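Local coordinates for protein transcriptional regulator, LacI family (Corynebacterium glutamicum, PDB 3H5T) that binds a palindromic promoter motif and, dependent on inositol, activates the inositol phosphate synthase gene and regulates other genes, most likely for inositol-derived cell wall components and mycothiol, at residues 119-124 with 147-152; 72-77 with 141-146; 165-170 with 333-338. One frame throughout, in Å; residues are numbered along the deposited sequence.

Contact 1: residues 119-124 with 147-152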
ATOM      1  N   SER A 119     -22.986  -1.457 -13.793  1.00 34.72           N
ATOM      2  CA  SER A 119     -21.784  -0.730 -14.180  1.00 34.40           C
ATOM      3  C   SER A 119     -20.549  -1.526 -13.762  1.00 32.00           C
ATOM      4  O   SER A 119     -19.627  -1.726 -14.548  1.00 30.73           O
ATOM      5  CB  SER A 119     -21.752   0.645 -13.510  1.00 36.93           C
ATOM      6  OG  SER A 119     -22.900   1.407 -13.838  1.00 41.53           O
ATOM      7  N   ALA A 120     -20.548  -1.988 -12.518  1.00 30.57           N
ATOM      8  CA  ALA A 120     -19.430  -2.750 -11.979  1.00 30.88           C
ATOM      9  C   ALA A 120     -19.213  -4.067 -12.718  1.00 30.37           C
ATOM     10  O   ALA A 120     -18.080  -4.453 -12.992  1.00 29.31           O
ATOM     11  CB  ALA A 120     -19.657  -3.017 -10.497  1.00 29.13           C
ATOM     12  N   GLN A 121     -20.308  -4.739 -13.052  1.00 30.59           N
ATOM     13  CA  GLN A 121     -20.243  -6.021 -13.739  1.00 30.08           C
ATOM     14  C   GLN A 121     -19.751  -5.924 -15.180  1.00 27.94           C
ATOM     15  O   GLN A 121     -19.155  -6.867 -15.694  1.00 28.11           O
ATOM     16  CB  GLN A 121     -21.608  -6.714 -13.645  1.00 32.09           C
ATOM     17  CG  GLN A 121     -22.010  -6.946 -12.180  1.00 35.22           C
ATOM     18  CD  GLN A 121     -23.432  -7.460 -11.989  1.00 38.14           C
ATOM     19  OE1 GLN A 121     -24.361  -7.056 -12.704  1.00 36.00           O
ATOM     20  NE2 GLN A 121     -23.613  -8.341 -11.001  1.00 36.48           N
ATOM     21  N   GLN A 122     -19.982  -4.791 -15.832  1.00 27.29           N
ATOM     22  CA  GLN A 122     -19.501  -4.612 -17.200  1.00 26.91           C
ATOM     23  C   GLN A 122     -18.001  -4.331 -17.163  1.00 25.76           C
ATOM     24  O   GLN A 122     -17.253  -4.758 -18.038  1.00 25.80           O
ATOM     25  CB  GLN A 122     -20.209  -3.452 -17.886  1.00 28.81           C
ATOM     26  CG  GLN A 122     -21.622  -3.765 -18.289  1.00 34.99           C
ATOM     27  CD  GLN A 122     -22.209  -2.706 -19.192  1.00 36.89           C
ATOM     28  OE1 GLN A 122     -23.334  -2.848 -19.676  1.00 37.95           O
ATOM     29  NE2 GLN A 122     -21.449  -1.637 -19.429  1.00 36.52           N
ATOM     30  N   LEU A 123     -17.566  -3.599 -16.150  1.00 23.33           N
ATOM     31  CA  LEU A 123     -16.154  -3.305 -16.016  1.00 23.00           C
ATOM     32  C   LEU A 123     -15.430  -4.632 -15.791  1.00 23.11           C
ATOM     33  O   LEU A 123     -14.504  -4.979 -16.527  1.00 22.99           O
ATOM     34  CB  LEU A 123     -15.907  -2.366 -14.824  1.00 19.74           C
ATOM     35  CG  LEU A 123     -14.424  -2.105 -14.529  1.00 19.01           C
ATOM     36  CD1 LEU A 123     -13.757  -1.564 -15.791  1.00 17.86           C
ATOM     37  CD2 LEU A 123     -14.265  -1.116 -13.373  1.00 17.97           C
ATOM     38  N   VAL A 124     -15.886  -5.376 -14.782  1.00 23.25           N
ATOM     39  CA  VAL A 124     -15.288  -6.652 -14.413  1.00 23.28           C
ATOM     40  C   VAL A 124     -15.346  -7.742 -15.470  1.00 25.25           C
ATOM     41  O   VAL A 124     -14.359  -8.451 -15.657  1.00 25.19           O
ATOM     42  CB  VAL A 124     -15.902  -7.206 -13.120  1.00 22.79           C
ATOM     43  CG1 VAL A 124     -15.322  -8.589 -12.820  1.00 21.05           C
ATOM     44  CG2 VAL A 124     -15.610  -6.254 -11.967  1.00 20.92           C
ATOM     45  N   ILE A 147     -17.011  -9.456  -9.264  1.00 22.54           N
ATOM     46  CA  ILE A 147     -15.928 -10.428  -9.402  1.00 23.58           C
ATOM     47  C   ILE A 147     -16.383 -11.823  -8.967  1.00 23.77           C
ATOM     48  O   ILE A 147     -15.985 -12.824  -9.561  1.00 24.42           O
ATOM     49  CB  ILE A 147     -14.696 -10.004  -8.558  1.00 22.99           C
ATOM     50  CG1 ILE A 147     -14.039  -8.783  -9.202  1.00 24.08           C
ATOM     51  CG2 ILE A 147     -13.712 -11.150  -8.432  1.00 20.99           C
ATOM     52  CD1 ILE A 147     -12.874  -8.222  -8.427  1.00 25.64           C
ATOM     53  N   ARG A 148     -17.217 -11.875  -7.930  1.00 23.68           N
ATOM     54  CA  ARG A 148     -17.743 -13.135  -7.405  1.00 23.23           C
ATOM     55  C   ARG A 148     -18.714 -13.764  -8.406  1.00 24.37           C
ATOM     56  O   ARG A 148     -18.721 -14.984  -8.608  1.00 24.75           O
ATOM     57  CB  ARG A 148     -18.474 -12.877  -6.085  1.00 22.20           C
ATOM     58  CG  ARG A 148     -18.976 -14.120  -5.378  1.00 21.90           C
ATOM     59  CD  ARG A 148     -19.844 -13.756  -4.186  1.00 22.36           C
ATOM     60  NE  ARG A 148     -19.155 -12.873  -3.250  1.00 23.65           N
ATOM     61  CZ  ARG A 148     -18.124 -13.247  -2.505  1.00 25.16           C
ATOM     62  NH1 ARG A 148     -17.669 -14.488  -2.582  1.00 25.99           N
ATOM     63  NH2 ARG A 148     -17.537 -12.378  -1.697  1.00 27.05           N
ATOM     64  N   ALA A 149     -19.532 -12.920  -9.031  1.00 23.68           N
ATOM     65  CA  ALA A 149     -20.516 -13.371 -10.007  1.00 22.90           C
ATOM     66  C   ALA A 149     -19.842 -13.926 -11.251  1.00 24.20           C
ATOM     67  O   ALA A 149     -20.425 -14.738 -11.957  1.00 24.67           O
ATOM     68  CB  ALA A 149     -21.441 -12.225 -10.385  1.00 22.17           C
ATOM     69  N   ARG A 150     -18.618 -13.481 -11.525  1.00 23.82           N
ATOM     70  CA  ARG A 150     -17.888 -13.958 -12.690  1.00 23.74           C
ATOM     71  C   ARG A 150     -17.067 -15.196 -12.297  1.00 24.94           C
ATOM     72  O   ARG A 150     -16.551 -15.918 -13.154  1.00 23.59           O
ATOM     73  CB  ARG A 150     -16.974 -12.842 -13.228  1.00 24.35           C
ATOM     74  CG  ARG A 150     -16.048 -13.291 -14.354  1.00 26.41           C
ATOM     75  CD  ARG A 150     -15.181 -12.168 -14.921  1.00 25.82           C
ATOM     76  NE  ARG A 150     -14.214 -12.718 -15.868  1.00 26.82           N
ATOM     77  CZ  ARG A 150     -13.444 -11.998 -16.680  1.00 29.05           C
ATOM     78  NH1 ARG A 150     -13.516 -10.674 -16.674  1.00 29.85           N
ATOM     79  NH2 ARG A 150     -12.608 -12.607 -17.514  1.00 28.13           N
ATOM     80  N   GLY A 151     -16.965 -15.448 -10.995  1.00 23.60           N
ATOM     81  CA  GLY A 151     -16.204 -16.595 -10.533  1.00 24.47           C
ATOM     82  C   GLY A 151     -14.723 -16.439 -10.833  1.00 23.97           C
ATOM     83  O   GLY A 151     -14.030 -17.409 -11.130  1.00 22.33           O
ATOM     84  N   LEU A 152     -14.241 -15.204 -10.750  1.00 25.85           N
ATOM     85  CA  LEU A 152     -12.837 -14.885 -11.015  1.00 26.43           C
ATOM     86  C   LEU A 152     -11.982 -15.118  -9.768  1.00 26.39           C
ATOM     87  O   LEU A 152     -12.252 -14.553  -8.710  1.00 26.96           O
ATOM     88  CB  LEU A 152     -12.724 -13.422 -11.456  1.00 25.64           C
ATOM     89  CG  LEU A 152     -11.461 -12.898 -12.144  1.00 25.95           C
ATOM     90  CD1 LEU A 152     -11.225 -13.649 -13.449  1.00 21.91           C
ATOM     91  CD2 LEU A 152     -11.625 -11.399 -12.415  1.00 23.41           C
TER

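Contact 2: residues 72-77 with 141-146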
ATOM      1  N   GLY A  72      -4.895  -9.293 -13.143  1.00 26.06           N
ATOM      2  CA  GLY A  72      -5.283  -7.905 -12.963  1.00 24.46           C
ATOM      3  C   GLY A  72      -5.234  -7.408 -11.526  1.00 25.01           C
ATOM      4  O   GLY A  72      -5.023  -8.179 -10.581  1.00 22.82           O
ATOM      5  N   VAL A  73      -5.415  -6.098 -11.372  1.00 23.91           N
ATOM      6  CA  VAL A  73      -5.427  -5.458 -10.067  1.00 22.41           C
ATOM      7  C   VAL A  73      -6.539  -4.416 -10.109  1.00 23.75           C
ATOM      8  O   VAL A  73      -6.462  -3.441 -10.861  1.00 24.83           O
ATOM      9  CB  VAL A  73      -4.086  -4.765  -9.754  1.00 22.30           C
ATOM     10  CG1 VAL A  73      -4.144  -4.100  -8.376  1.00 19.63           C
ATOM     11  CG2 VAL A  73      -2.963  -5.783  -9.793  1.00 22.27           C
ATOM     12  N   LEU A  74      -7.582  -4.637  -9.315  1.00 22.59           N
ATOM     13  CA  LEU A  74      -8.700  -3.720  -9.278  1.00 22.34           C
ATOM     14  C   LEU A  74      -8.381  -2.606  -8.311  1.00 25.59           C
ATOM     15  O   LEU A  74      -8.155  -2.840  -7.129  1.00 27.76           O
ATOM     16  CB  LEU A  74      -9.973  -4.433  -8.840  1.00 19.12           C
ATOM     17  CG  LEU A  74     -11.235  -3.576  -8.949  1.00 16.40           C
ATOM     18  CD1 LEU A  74     -12.278  -4.301  -9.787  1.00 16.34           C
ATOM     19  CD2 LEU A  74     -11.756  -3.264  -7.566  1.00 13.87           C
ATOM     20  N   LEU A  75      -8.365  -1.388  -8.835  1.00 27.85           N
ATOM     21  CA  LEU A  75      -8.058  -0.205  -8.048  1.00 28.00           C
ATOM     22  C   LEU A  75      -9.311   0.670  -8.011  1.00 27.53           C
ATOM     23  O   LEU A  75      -9.805   1.114  -9.049  1.00 26.87           O
ATOM     24  CB  LEU A  75      -6.890   0.557  -8.707  1.00 30.49           C
ATOM     25  CG  LEU A  75      -6.032   1.498  -7.857  1.00 32.23           C
ATOM     26  CD1 LEU A  75      -5.379   0.712  -6.751  1.00 34.92           C
ATOM     27  CD2 LEU A  75      -4.958   2.141  -8.701  1.00 33.60           C
ATOM     28  N   THR A  76      -9.828   0.914  -6.815  1.00 26.41           N
ATOM     29  CA  THR A  76     -11.012   1.744  -6.672  1.00 24.11           C
ATOM     30  C   THR A  76     -10.581   3.233  -6.623  1.00 23.55           C
ATOM     31  O   THR A  76     -11.092   4.039  -5.844  1.00 21.89           O
ATOM     32  CB  THR A  76     -11.819   1.285  -5.414  1.00 23.81           C
ATOM     33  OG1 THR A  76     -13.195   1.604  -5.601  1.00 26.99           O
ATOM     34  CG2 THR A  76     -11.311   1.934  -4.144  1.00 20.71           C
ATOM     35  N   GLU A  77      -9.630   3.571  -7.493  1.00 23.85           N
ATOM     36  CA  GLU A  77      -9.070   4.922  -7.614  1.00 25.44           C
ATOM     37  C   GLU A  77      -8.776   5.220  -9.075  1.00 26.92           C
ATOM     38  O   GLU A  77      -8.908   4.347  -9.932  1.00 28.21           O
ATOM     39  CB  GLU A  77      -7.727   5.043  -6.877  1.00 23.63           C
ATOM     40  CG  GLU A  77      -7.734   4.696  -5.419  1.00 22.01           C
ATOM     41  CD  GLU A  77      -8.639   5.595  -4.635  1.00 24.51           C
ATOM     42  OE1 GLU A  77      -9.055   6.636  -5.190  1.00 23.57           O
ATOM     43  OE2 GLU A  77      -8.928   5.265  -3.465  1.00 25.29           O
ATOM     44  N   ASP A 141     -18.452  -3.046  -1.737  1.00 22.80           N
ATOM     45  CA  ASP A 141     -18.212  -2.460  -3.050  1.00 24.12           C
ATOM     46  C   ASP A 141     -18.816  -3.383  -4.120  1.00 24.97           C
ATOM     47  O   ASP A 141     -18.540  -4.585  -4.153  1.00 25.60           O
ATOM     48  CB  ASP A 141     -16.710  -2.292  -3.280  1.00 24.95           C
ATOM     49  CG  ASP A 141     -16.393  -1.582  -4.585  1.00 26.58           C
ATOM     50  OD1 ASP A 141     -16.286  -0.337  -4.594  1.00 26.01           O
ATOM     51  OD2 ASP A 141     -16.261  -2.276  -5.610  1.00 29.22           O
ATOM     52  N   PRO A 142     -19.646  -2.829  -5.015  1.00 24.89           N
ATOM     53  CA  PRO A 142     -20.261  -3.656  -6.054  1.00 23.97           C
ATOM     54  C   PRO A 142     -19.285  -4.382  -6.977  1.00 24.27           C
ATOM     55  O   PRO A 142     -19.658  -5.352  -7.632  1.00 25.47           O
ATOM     56  CB  PRO A 142     -21.167  -2.673  -6.789  1.00 23.08           C
ATOM     57  CG  PRO A 142     -20.439  -1.378  -6.653  1.00 25.69           C
ATOM     58  CD  PRO A 142     -19.978  -1.405  -5.207  1.00 25.97           C
ATOM     59  N   HIS A 143     -18.037  -3.928  -7.029  1.00 23.59           N
ATOM     60  CA  HIS A 143     -17.047  -4.590  -7.882  1.00 21.91           C
ATOM     61  C   HIS A 143     -16.678  -5.947  -7.287  1.00 22.00           C
ATOM     62  O   HIS A 143     -16.403  -6.901  -8.018  1.00 22.07           O
ATOM     63  CB  HIS A 143     -15.815  -3.694  -8.050  1.00 18.94           C
ATOM     64  CG  HIS A 143     -16.117  -2.408  -8.753  1.00 17.94           C
ATOM     65  ND1 HIS A 143     -16.325  -2.339 -10.116  1.00 18.12           N
ATOM     66  CD2 HIS A 143     -16.368  -1.170  -8.273  1.00 16.07           C
ATOM     67  CE1 HIS A 143     -16.696  -1.115 -10.441  1.00 16.13           C
ATOM     68  NE2 HIS A 143     -16.732  -0.385  -9.341  1.00 15.78           N
ATOM     69  N   ILE A 144     -16.686  -6.028  -5.959  1.00 22.60           N
ATOM     70  CA  ILE A 144     -16.396  -7.278  -5.267  1.00 22.36           C
ATOM     71  C   ILE A 144     -17.443  -8.308  -5.696  1.00 23.43           C
ATOM     72  O   ILE A 144     -17.100  -9.433  -6.069  1.00 23.85           O
ATOM     73  CB  ILE A 144     -16.479  -7.109  -3.733  1.00 21.82           C
ATOM     74  CG1 ILE A 144     -15.380  -6.161  -3.248  1.00 21.75           C
ATOM     75  CG2 ILE A 144     -16.380  -8.470  -3.052  1.00 20.76           C
ATOM     76  CD1 ILE A 144     -13.976  -6.660  -3.484  1.00 22.09           C
ATOM     77  N   ASP A 145     -18.720  -7.913  -5.648  1.00 23.44           N
ATOM     78  CA  ASP A 145     -19.821  -8.801  -6.036  1.00 22.29           C
ATOM     79  C   ASP A 145     -19.725  -9.168  -7.517  1.00 22.21           C
ATOM     80  O   ASP A 145     -20.021 -10.298  -7.906  1.00 21.97           O
ATOM     81  CB  ASP A 145     -21.183  -8.146  -5.767  1.00 22.67           C
ATOM     82  CG  ASP A 145     -21.360  -7.716  -4.312  1.00 25.45           C
ATOM     83  OD1 ASP A 145     -21.116  -8.533  -3.397  1.00 25.60           O
ATOM     84  OD2 ASP A 145     -21.751  -6.552  -4.080  1.00 27.98           O
ATOM     85  N   ALA A 146     -19.315  -8.209  -8.343  1.00 19.88           N
ATOM     86  CA  ALA A 146     -19.175  -8.459  -9.765  1.00 19.28           C
ATOM     87  C   ALA A 146     -18.105  -9.522 -10.011  1.00 20.68           C
ATOM     88  O   ALA A 146     -18.270 -10.390 -10.857  1.00 22.64           O
ATOM     89  CB  ALA A 146     -18.824  -7.172 -10.496  1.00 17.33           C
TER
HETATM   90  O   HOH W   1     -14.122   0.862  -2.737  1.00 14.48           O

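Contact 3: residues 165-170 with 333-338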
ATOM      1  N   GLY A 165     -14.327 -17.101   0.073  1.00 28.35           N
ATOM      2  CA  GLY A 165     -13.598 -17.557  -1.102  1.00 25.55           C
ATOM      3  C   GLY A 165     -12.533 -16.612  -1.629  1.00 24.98           C
ATOM      4  O   GLY A 165     -12.024 -16.810  -2.730  1.00 25.05           O
ATOM      5  N   MET A 166     -12.181 -15.597  -0.844  1.00 22.28           N
ATOM      6  CA  MET A 166     -11.184 -14.614  -1.262  1.00 20.94           C
ATOM      7  C   MET A 166     -10.070 -14.384  -0.226  1.00 20.20           C
ATOM      8  O   MET A 166     -10.228 -13.565   0.681  1.00 18.06           O
ATOM      9  CB  MET A 166     -11.879 -13.269  -1.566  1.00 20.15           C
ATOM     10  CG  MET A 166     -12.671 -13.196  -2.881  1.00 17.73           C
ATOM     11  SD  MET A 166     -13.484 -11.578  -3.198  1.00 10.19           S
ATOM     12  CE  MET A 166     -14.862 -12.103  -4.058  1.00 10.83           C
ATOM     13  N   PRO A 167      -8.938 -15.108  -0.344  1.00 19.26           N
ATOM     14  CA  PRO A 167      -7.804 -14.974   0.577  1.00 20.44           C
ATOM     15  C   PRO A 167      -7.515 -13.513   0.900  1.00 20.83           C
ATOM     16  O   PRO A 167      -7.600 -12.653   0.027  1.00 22.45           O
ATOM     17  CB  PRO A 167      -6.680 -15.657  -0.185  1.00 19.55           C
ATOM     18  CG  PRO A 167      -7.390 -16.833  -0.749  1.00 17.61           C
ATOM     19  CD  PRO A 167      -8.686 -16.206  -1.294  1.00 21.59           C
ATOM     20  N   PHE A 168      -7.164 -13.249   2.155  1.00 20.02           N
ATOM     21  CA  PHE A 168      -6.931 -11.896   2.647  1.00 21.52           C
ATOM     22  C   PHE A 168      -5.526 -11.676   3.229  1.00 21.59           C
ATOM     23  O   PHE A 168      -5.053 -12.460   4.054  1.00 23.62           O
ATOM     24  CB  PHE A 168      -8.022 -11.606   3.700  1.00 23.34           C
ATOM     25  CG  PHE A 168      -7.938 -10.244   4.354  1.00 23.69           C
ATOM     26  CD1 PHE A 168      -8.271  -9.090   3.655  1.00 25.32           C
ATOM     27  CD2 PHE A 168      -7.581 -10.129   5.692  1.00 23.86           C
ATOM     28  CE1 PHE A 168      -8.250  -7.844   4.283  1.00 26.44           C
ATOM     29  CE2 PHE A 168      -7.559  -8.891   6.331  1.00 24.49           C
ATOM     30  CZ  PHE A 168      -7.894  -7.747   5.626  1.00 26.23           C
ATOM     31  N   ILE A 169      -4.870 -10.603   2.796  1.00 20.50           N
ATOM     32  CA  ILE A 169      -3.528 -10.254   3.269  1.00 20.02           C
ATOM     33  C   ILE A 169      -3.524  -8.817   3.793  1.00 20.17           C
ATOM     34  O   ILE A 169      -3.798  -7.881   3.045  1.00 19.90           O
ATOM     35  CB  ILE A 169      -2.486 -10.317   2.135  1.00 21.28           C
ATOM     36  CG1 ILE A 169      -2.518 -11.689   1.468  1.00 22.04           C
ATOM     37  CG2 ILE A 169      -1.090 -10.003   2.686  1.00 17.96           C
ATOM     38  CD1 ILE A 169      -1.508 -11.829   0.340  1.00 21.66           C
ATOM     39  N   ALA A 170      -3.205  -8.638   5.069  1.00 20.23           N
ATOM     40  CA  ALA A 170      -3.168  -7.302   5.651  1.00 22.16           C
ATOM     41  C   ALA A 170      -2.648  -7.293   7.080  1.00 23.89           C
ATOM     42  O   ALA A 170      -2.614  -8.325   7.758  1.00 26.55           O
ATOM     43  CB  ALA A 170      -4.561  -6.681   5.617  1.00 23.64           C
ATOM     44  N   LEU A 333      -1.532 -16.415  -8.021  1.00 20.99           N
ATOM     45  CA  LEU A 333      -0.997 -17.425  -8.926  1.00 22.27           C
ATOM     46  C   LEU A 333      -1.196 -18.845  -8.392  1.00 23.14           C
ATOM     47  O   LEU A 333      -1.590 -19.732  -9.146  1.00 25.09           O
ATOM     48  CB  LEU A 333       0.482 -17.163  -9.205  1.00 19.12           C
ATOM     49  CG  LEU A 333       0.745 -15.867  -9.969  1.00 18.84           C
ATOM     50  CD1 LEU A 333       2.235 -15.743 -10.301  1.00 16.67           C
ATOM     51  CD2 LEU A 333      -0.091 -15.863 -11.244  1.00 18.24           C
ATOM     52  N   LYS A 334      -0.933 -19.070  -7.106  1.00 23.27           N
ATOM     53  CA  LYS A 334      -1.140 -20.397  -6.532  1.00 23.07           C
ATOM     54  C   LYS A 334      -2.613 -20.786  -6.605  1.00 25.03           C
ATOM     55  O   LYS A 334      -2.933 -21.969  -6.755  1.00 26.79           O
ATOM     56  CB  LYS A 334      -0.701 -20.448  -5.073  1.00 24.61           C
ATOM     57  CG  LYS A 334       0.767 -20.671  -4.851  1.00 24.88           C
ATOM     58  CD  LYS A 334       1.056 -20.673  -3.360  1.00 30.32           C
ATOM     59  CE  LYS A 334       2.500 -21.043  -3.078  1.00 33.14           C
ATOM     60  NZ  LYS A 334       3.432 -20.183  -3.850  1.00 35.98           N
ATOM     61  N   MET A 335      -3.507 -19.801  -6.483  1.00 23.58           N
ATOM     62  CA  MET A 335      -4.948 -20.057  -6.556  1.00 22.93           C
ATOM     63  C   MET A 335      -5.302 -20.545  -7.962  1.00 24.29           C
ATOM     64  O   MET A 335      -5.983 -21.552  -8.135  1.00 24.69           O
ATOM     65  CB  MET A 335      -5.752 -18.778  -6.276  1.00 22.53           C
ATOM     66  CG  MET A 335      -6.022 -18.433  -4.817  1.00 19.42           C
ATOM     67  SD  MET A 335      -6.961 -16.859  -4.663  1.00 11.95           S
ATOM     68  CE  MET A 335      -8.604 -17.457  -4.905  1.00 13.30           C
ATOM     69  N   ILE A 336      -4.840 -19.802  -8.962  1.00 26.79           N
ATOM     70  CA  ILE A 336      -5.091 -20.124 -10.359  1.00 27.60           C
ATOM     71  C   ILE A 336      -4.458 -21.468 -10.712  1.00 30.09           C
ATOM     72  O   ILE A 336      -4.942 -22.182 -11.589  1.00 31.36           O
ATOM     73  CB  ILE A 336      -4.526 -19.005 -11.287  1.00 26.30           C
ATOM     74  CG1 ILE A 336      -5.334 -17.721 -11.089  1.00 25.71           C
ATOM     75  CG2 ILE A 336      -4.570 -19.433 -12.754  1.00 22.08           C
ATOM     76  CD1 ILE A 336      -4.781 -16.526 -11.840  1.00 25.70           C
ATOM     77  N   ASP A 337      -3.381 -21.818 -10.022  1.00 31.80           N
ATOM     78  CA  ASP A 337      -2.707 -23.080 -10.285  1.00 33.60           C
ATOM     79  C   ASP A 337      -3.225 -24.175  -9.341  1.00 34.34           C
ATOM     80  O   ASP A 337      -2.549 -25.179  -9.105  1.00 34.23           O
ATOM     81  CB  ASP A 337      -1.197 -22.894 -10.124  1.00 37.17           C
ATOM     82  CG  ASP A 337      -0.401 -24.051 -10.692  1.00 41.07           C
ATOM     83  OD1 ASP A 337       0.823 -24.117 -10.437  1.00 42.71           O
ATOM     84  OD2 ASP A 337      -0.997 -24.894 -11.398  1.00 42.89           O
ATOM     85  N   LYS A 338      -4.430 -23.969  -8.808  1.00 34.46           N
ATOM     86  CA  LYS A 338      -5.074 -24.920  -7.902  1.00 35.15           C
ATOM     87  C   LYS A 338      -4.223 -25.316  -6.700  1.00 35.73           C
ATOM     88  O   LYS A 338      -4.354 -26.416  -6.173  1.00 35.20           O
ATOM     89  CB  LYS A 338      -5.485 -26.188  -8.661  1.00 35.79           C
ATOM     90  CG  LYS A 338      -6.468 -25.952  -9.798  1.00 37.93           C
ATOM     91  CD  LYS A 338      -7.755 -25.304  -9.305  1.00 39.56           C
ATOM     92  CE  LYS A 338      -8.673 -24.937 -10.468  1.00 39.98           C
ATOM     93  NZ  LYS A 338      -9.856 -24.147 -10.016  1.00 39.69           N
TER

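Contact 1: residues 119-124 with 147-152
Val124 and Ile147 form the apolar heart of this contact between helix 117-125 and helix 142-150. Their side chains cross at about a right angle, and CG1 of Val124 comes to 3.8 Å from CG1 of Ile147. With CG1 set opposite the backbone N (chi1 176°), Val124 sends this methyl over the backbone of Ile147 as well, where it lies 3.9 Å from CA. The second methyl, CG2, stays at 4.1 Å from Ile147 CG1, so one methylene of the isoleucine meets both branches of the valine. Ile147 also rests on Val132 and Ile134 of strand 132-135, which joins it to the sheet as well as to helix 117-125.

The polar part is one hydrogen bond across the segments. Arg150 runs out extended from CG to NE, and its CD passes 4.2 Å from Val124 CG1. Its NH1 donates to Val124 O at 2.6 Å. The oxygen lies within the guanidinium plane, and the bond arrives on a carbonyl lone pair, although the N-H...O angle of 131° is far from straight. NH1 also reaches Ala127 O, so one nitrogen holds two carbonyls at and just beyond the end of helix 117-125.

At the rim, the amide end of Gln121 only brushes the methyl of Ala149, with NE2 and CB 4.5 Å apart. Just past Arg150, Gly151 takes positive phi and closes helix 142-150 with a Schellman motif.

Buried apolar packing thus joins the two helices, while the arginine ties their C-terminal ends together; its positive charge would probably be favourable there, facing carbonyl oxygens at the negative end of a helix dipole.

Contact 2: residues 72-77 with 141-146
Leu74 reaches from strand 70-75 over the CB of His143, near the start of helix 142-150, and both of its methyls take part: CD1 stands 4.0 Å and CD2 4.1 Å from His143 CB. The two side chains cross at about a right angle. CD1 approaches the imidazole obliquely, so the leucine meets chiefly the root of the histidine. The histidine's CG lies opposite its own carbonyl carbon (chi1 -64°), which turns the ring toward Ala120 of helix 117-125 and Ala109.

Next to this apolar patch lies a polar link without a direct bond. The side chains of Thr76 and Asp141 pass in opposite directions, OG1 and OD1 3.8 Å apart, and a water joins them, 3.1 Å from Thr76 OG1 and 3.1 Å from Asp141 OD1, to which it donates. Asp141 is the N-cap residue: its other carboxylate oxygen, OD2, accepts from His143 N, although the position of OD2 is less certain in the model. If that position is right, the carboxylate would serve the helix start with one oxygen and, through the water, the strand end with the other.

All four touching residues are buried. A parallel strand whose C-terminal end faces the capped N terminus of a covering helix is the arrangement of the Rossmann-like alpha/beta subdomains in the periplasmic-binding-protein fold of LacI regulators.

Contact 3: residues 165-170 with 333-338
The end of the Met335 side chain meets the CG-CD edge of the Pro167 ring, and nearly all the packing of this contact lies between them. The proline, just before strand 168-171, offers CD and CG; the methionine, in the last turn of helix 321-336, offers its sulfur and terminal methyl. SD lies 3.8 Å from Pro167 CD and 3.9 Å from Pro167 CG, while CE touches Pro167 CD at 3.8 Å. The methionine is extended about CB-CG and then turns about CG-SD (chi3 83°), which lays the SD-CE bond roughly alongside the ring's CG-CD bond, with CE nearest CD. Pro167 is buried and leans also on Thr331 of the same helix and on Val155 and Val341.

The looser side is toward Gly165, an exposed residue with positive phi. Its carbonyl O stands 4.1 Å from Met335 CE, a grazing approach. Beyond Met335 the helix ends in a Schellman motif with Lys338 at positive phi, and Asp337 and Lys338 are exposed.

No hydrogen bond spans the two segments. The strand entry and the helix end are thus joined by van der Waals contact of a flexible thioether with a rigid ring, which sets little directional demand on their mutual orientation.

In the fold
From the N terminus, the chain passes the DNA-binding helices and enters the first strand, 70-75, of the seven-stranded sheet. Contact 2 closes the loop from there to helix 142-150. Contact 1 opens inside that loop, at helix 117-125, and closes further along helix 142-150, so the two cross; they share this helix and touch through Ala120 with His143 and Val124 with Ala146. Contact 3 follows in series: it opens at 165-170 and closes 163 residues later on helix 321-336, spanning the whole five-stranded sheet and bringing the late helix back to the first subdomain. Met166, beside Arg148 and Ile144, links it to the other two.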